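Local coordinates for ankyrin repeat domain protein (Legionella pneumophila subsp. pneumophila, PDB 6MCA), which is a bacterial effector with ankyrin repeats and a probable cysteine protease-like domain that interacts with the host LARP7 component of the 7SK snRNP complex, at residues D113-Y117 / H143-F149. Numbering follows the deposited sequence.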
ATOM      1  N   ASP A 113     -21.423   4.227  -8.122  1.00 26.92           N
ATOM      2  CA  ASP A 113     -20.762   3.210  -8.932  1.00 31.38           C
ATOM      3  C   ASP A 113     -19.942   2.281  -8.044  1.00 44.32           C
ATOM      4  O   ASP A 113     -18.930   2.721  -7.480  1.00 32.79           O
ATOM      5  CB  ASP A 113     -19.870   3.877  -9.980  1.00 26.46           C
ATOM      6  CG  ASP A 113     -19.197   2.876 -10.904  1.00 40.92           C
ATOM      7  OD1 ASP A 113     -19.577   1.687 -10.888  1.00 44.22           O
ATOM      8  OD2 ASP A 113     -18.284   3.283 -11.655  1.00 46.99           O
ATOM      9  N   PRO A 114     -20.321   1.007  -7.897  1.00 46.32           N
ATOM     10  CA  PRO A 114     -19.559   0.111  -7.014  1.00 33.76           C
ATOM     11  C   PRO A 114     -18.217  -0.314  -7.583  1.00 34.80           C
ATOM     12  O   PRO A 114     -17.437  -0.949  -6.863  1.00 29.13           O
ATOM     13  CB  PRO A 114     -20.495  -1.092  -6.855  1.00 39.56           C
ATOM     14  CG  PRO A 114     -21.247  -1.129  -8.144  1.00 38.60           C
ATOM     15  CD  PRO A 114     -21.434   0.310  -8.565  1.00 32.35           C
ATOM     16  N   ASN A 115     -17.924   0.010  -8.844  1.00 34.96           N
ATOM     17  CA  ASN A 115     -16.663  -0.364  -9.474  1.00 27.52           C
ATOM     18  C   ASN A 115     -15.817   0.853  -9.829  1.00 30.86           C
ATOM     19  O   ASN A 115     -14.911   0.751 -10.663  1.00 33.75           O
ATOM     20  CB  ASN A 115     -16.919  -1.215 -10.718  1.00 32.01           C
ATOM     21  CG  ASN A 115     -17.495  -2.575 -10.381  1.00 47.82           C
ATOM     22  OD1 ASN A 115     -16.796  -3.446  -9.865  1.00 40.93           O
ATOM     23  ND2 ASN A 115     -18.777  -2.765 -10.675  1.00 33.09           N
ATOM     24  N   ALA A 116     -16.095   2.002  -9.219  1.00 36.01           N
ATOM     25  CA  ALA A 116     -15.278   3.182  -9.450  1.00 28.34           C
ATOM     26  C   ALA A 116     -13.879   2.968  -8.886  1.00 31.71           C
ATOM     27  O   ALA A 116     -13.703   2.331  -7.844  1.00 33.41           O
ATOM     28  CB  ALA A 116     -15.921   4.413  -8.812  1.00 30.13           C
ATOM     29  N   TYR A 117     -12.880   3.492  -9.588  1.00 32.75           N
ATOM     30  CA  TYR A 117     -11.497   3.395  -9.148  1.00 32.18           C
ATOM     31  C   TYR A 117     -10.873   4.783  -9.125  1.00 37.32           C
ATOM     32  O   TYR A 117     -11.307   5.698  -9.830  1.00 29.01           O
ATOM     33  CB  TYR A 117     -10.671   2.451 -10.039  1.00 25.31           C
ATOM     34  CG  TYR A 117     -10.820   2.673 -11.528  1.00 26.40           C
ATOM     35  CD1 TYR A 117     -11.908   2.161 -12.224  1.00 36.71           C
ATOM     36  CD2 TYR A 117      -9.862   3.382 -12.241  1.00 36.64           C
ATOM     37  CE1 TYR A 117     -12.042   2.357 -13.587  1.00 33.97           C
ATOM     38  CE2 TYR A 117      -9.987   3.582 -13.602  1.00 26.64           C
ATOM     39  CZ  TYR A 117     -11.078   3.068 -14.271  1.00 32.60           C
ATOM     40  OH  TYR A 117     -11.207   3.264 -15.626  1.00 48.01           O
ATOM     41  N   HIS A 143     -24.567  -5.184  -5.054  1.00 34.92           N
ATOM     42  CA  HIS A 143     -24.848  -4.056  -5.930  1.00 30.43           C
ATOM     43  C   HIS A 143     -23.954  -4.026  -7.164  1.00 28.14           C
ATOM     44  O   HIS A 143     -23.988  -3.046  -7.914  1.00 34.11           O
ATOM     45  CB  HIS A 143     -24.732  -2.745  -5.151  1.00 26.73           C
ATOM     46  CG  HIS A 143     -25.895  -2.481  -4.245  1.00 20.93           C
ATOM     47  ND1 HIS A 143     -27.039  -1.841  -4.670  1.00 30.02           N
ATOM     48  CD2 HIS A 143     -26.095  -2.782  -2.940  1.00 26.79           C
ATOM     49  CE1 HIS A 143     -27.892  -1.753  -3.665  1.00 26.47           C
ATOM     50  NE2 HIS A 143     -27.344  -2.317  -2.604  1.00 40.59           N
ATOM     51  N   GLY A 144     -23.157  -5.067  -7.390  1.00 30.65           N
ATOM     52  CA  GLY A 144     -22.468  -5.245  -8.653  1.00 22.39           C
ATOM     53  C   GLY A 144     -20.956  -5.126  -8.644  1.00 30.84           C
ATOM     54  O   GLY A 144     -20.354  -5.120  -9.724  1.00 25.25           O
ATOM     55  N   ALA A 145     -20.319  -5.039  -7.479  1.00 28.25           N
ATOM     56  CA  ALA A 145     -18.868  -4.911  -7.438  1.00 36.87           C
ATOM     57  C   ALA A 145     -18.196  -6.193  -7.918  1.00 29.99           C
ATOM     58  O   ALA A 145     -18.630  -7.302  -7.592  1.00 30.60           O
ATOM     59  CB  ALA A 145     -18.402  -4.569  -6.023  1.00 34.06           C
ATOM     60  N   LYS A 146     -17.129  -6.036  -8.701  1.00 28.23           N
ATOM     61  CA  LYS A 146     -16.397  -7.158  -9.278  1.00 25.30           C
ATOM     62  C   LYS A 146     -15.094  -7.358  -8.511  1.00 41.29           C
ATOM     63  O   LYS A 146     -14.244  -6.463  -8.476  1.00 40.07           O
ATOM     64  CB  LYS A 146     -16.122  -6.923 -10.763  1.00 32.72           C
ATOM     65  CG  LYS A 146     -17.360  -6.569 -11.577  1.00 47.88           C
ATOM     66  CD  LYS A 146     -18.394  -7.685 -11.536  1.00 56.85           C
ATOM     67  CE  LYS A 146     -19.561  -7.392 -12.468  1.00 65.24           C
ATOM     68  NZ  LYS A 146     -20.604  -8.455 -12.414  1.00 61.63           N
ATOM     69  N   LEU A 147     -14.935  -8.544  -7.915  1.00 37.32           N
ATOM     70  CA  LEU A 147     -13.806  -8.802  -7.024  1.00 33.29           C
ATOM     71  C   LEU A 147     -12.488  -8.926  -7.781  1.00 34.21           C
ATOM     72  O   LEU A 147     -11.425  -8.600  -7.231  1.00 35.70           O
ATOM     73  CB  LEU A 147     -14.076 -10.073  -6.216  1.00 34.34           C
ATOM     74  CG  LEU A 147     -13.045 -10.501  -5.171  1.00 36.51           C
ATOM     75  CD1 LEU A 147     -12.852  -9.406  -4.143  1.00 32.02           C
ATOM     76  CD2 LEU A 147     -13.471 -11.798  -4.501  1.00 27.17           C
ATOM     77  N   ASP A 148     -12.535  -9.395  -9.031  1.00 29.87           N
ATOM     78  CA  ASP A 148     -11.304  -9.646  -9.774  1.00 39.01           C
ATOM     79  C   ASP A 148     -10.502  -8.370  -9.989  1.00 36.37           C
ATOM     80  O   ASP A 148      -9.268  -8.413  -9.992  1.00 38.68           O
ATOM     81  CB  ASP A 148     -11.623 -10.306 -11.115  1.00 44.97           C
ATOM     82  CG  ASP A 148     -11.946 -11.781 -10.974  1.00 66.21           C
ATOM     83  OD1 ASP A 148     -11.441 -12.412 -10.021  1.00 49.06           O
ATOM     84  OD2 ASP A 148     -12.703 -12.309 -11.816  1.00 62.76           O
ATOM     85  N   PHE A 149     -11.175  -7.231 -10.162  1.00 37.25           N
ATOM     86  CA  PHE A 149     -10.470  -5.960 -10.305  1.00 27.52           C
ATOM     87  C   PHE A 149      -9.612  -5.669  -9.077  1.00 30.29           C
ATOM     88  O   PHE A 149      -8.416  -5.367  -9.194  1.00 23.02           O
ATOM     89  CB  PHE A 149     -11.485  -4.840 -10.545  1.00 37.00           C
ATOM     90  CG  PHE A 149     -10.873  -3.529 -10.951  1.00 30.02           C
ATOM     91  CD1 PHE A 149      -9.580  -3.464 -11.443  1.00 26.64           C
ATOM     92  CD2 PHE A 149     -11.603  -2.357 -10.845  1.00 30.88           C
ATOM     93  CE1 PHE A 149      -9.026  -2.254 -11.813  1.00 31.46           C
ATOM     94  CE2 PHE A 149     -11.056  -1.146 -11.214  1.00 27.97           C
ATOM     95  CZ  PHE A 149      -9.766  -1.094 -11.699  1.00 35.76           C
TER
HETATM   96  O   HOH W   1     -14.325  -3.618  -8.436  1.00 34.47           O
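Tyr117 and Phe149 form an offset edge-to-face pair. The edge of Phe149 is turned toward the face of Tyr117, with the planes at 85° and the centroids 5.5 Å apart. The CE2 and CZ corner of Phe149 does the touching, and its CE2 lies 3.6 Å from Tyr117 CD1. Tyr117 CG sits between its backbone N and carbonyl carbon (chi1 48°), which sets the ring across the end of Phe149. Asn115 O lies at the edge of both rings.

The polar link is the flat amide of Asn115, which bridges the backbone of 143-149 at Gly144 and Lys146. Its OD1 accepts from Lys146 N at 2.9 Å, in the carbonyl plane and on a lone pair. Its ND2 donates to Gly144 O at 3.0 Å. That bond is nearly straight (165°), but the donor stands above the carbonyl plane of Gly144. A water also donates to Asn115 OD1 and to Lys146 O. These bonds fix the rotation of the amide. Pro114 packs beside it, with CB 4.1 Å from Ala145 CB and CG 3.4 Å from His143 O. Within 113-117, Asn115 N donates to Asp113 OD1 in an Asx turn, and Asp113 to Ala116 form a type I turn.

Both segments lie in the ankyrin repeat region, 113-117 in a predicted repeat. The contact joins the loop after helix 101-109 to the link between helices 134-142 and 147-162. Gly144 ends helix 134-142 in a Schellman motif. Leu108 of helix 101-109 touches Pro114 and His143, and Ile179 of strand 178-182 touches both aromatic rings.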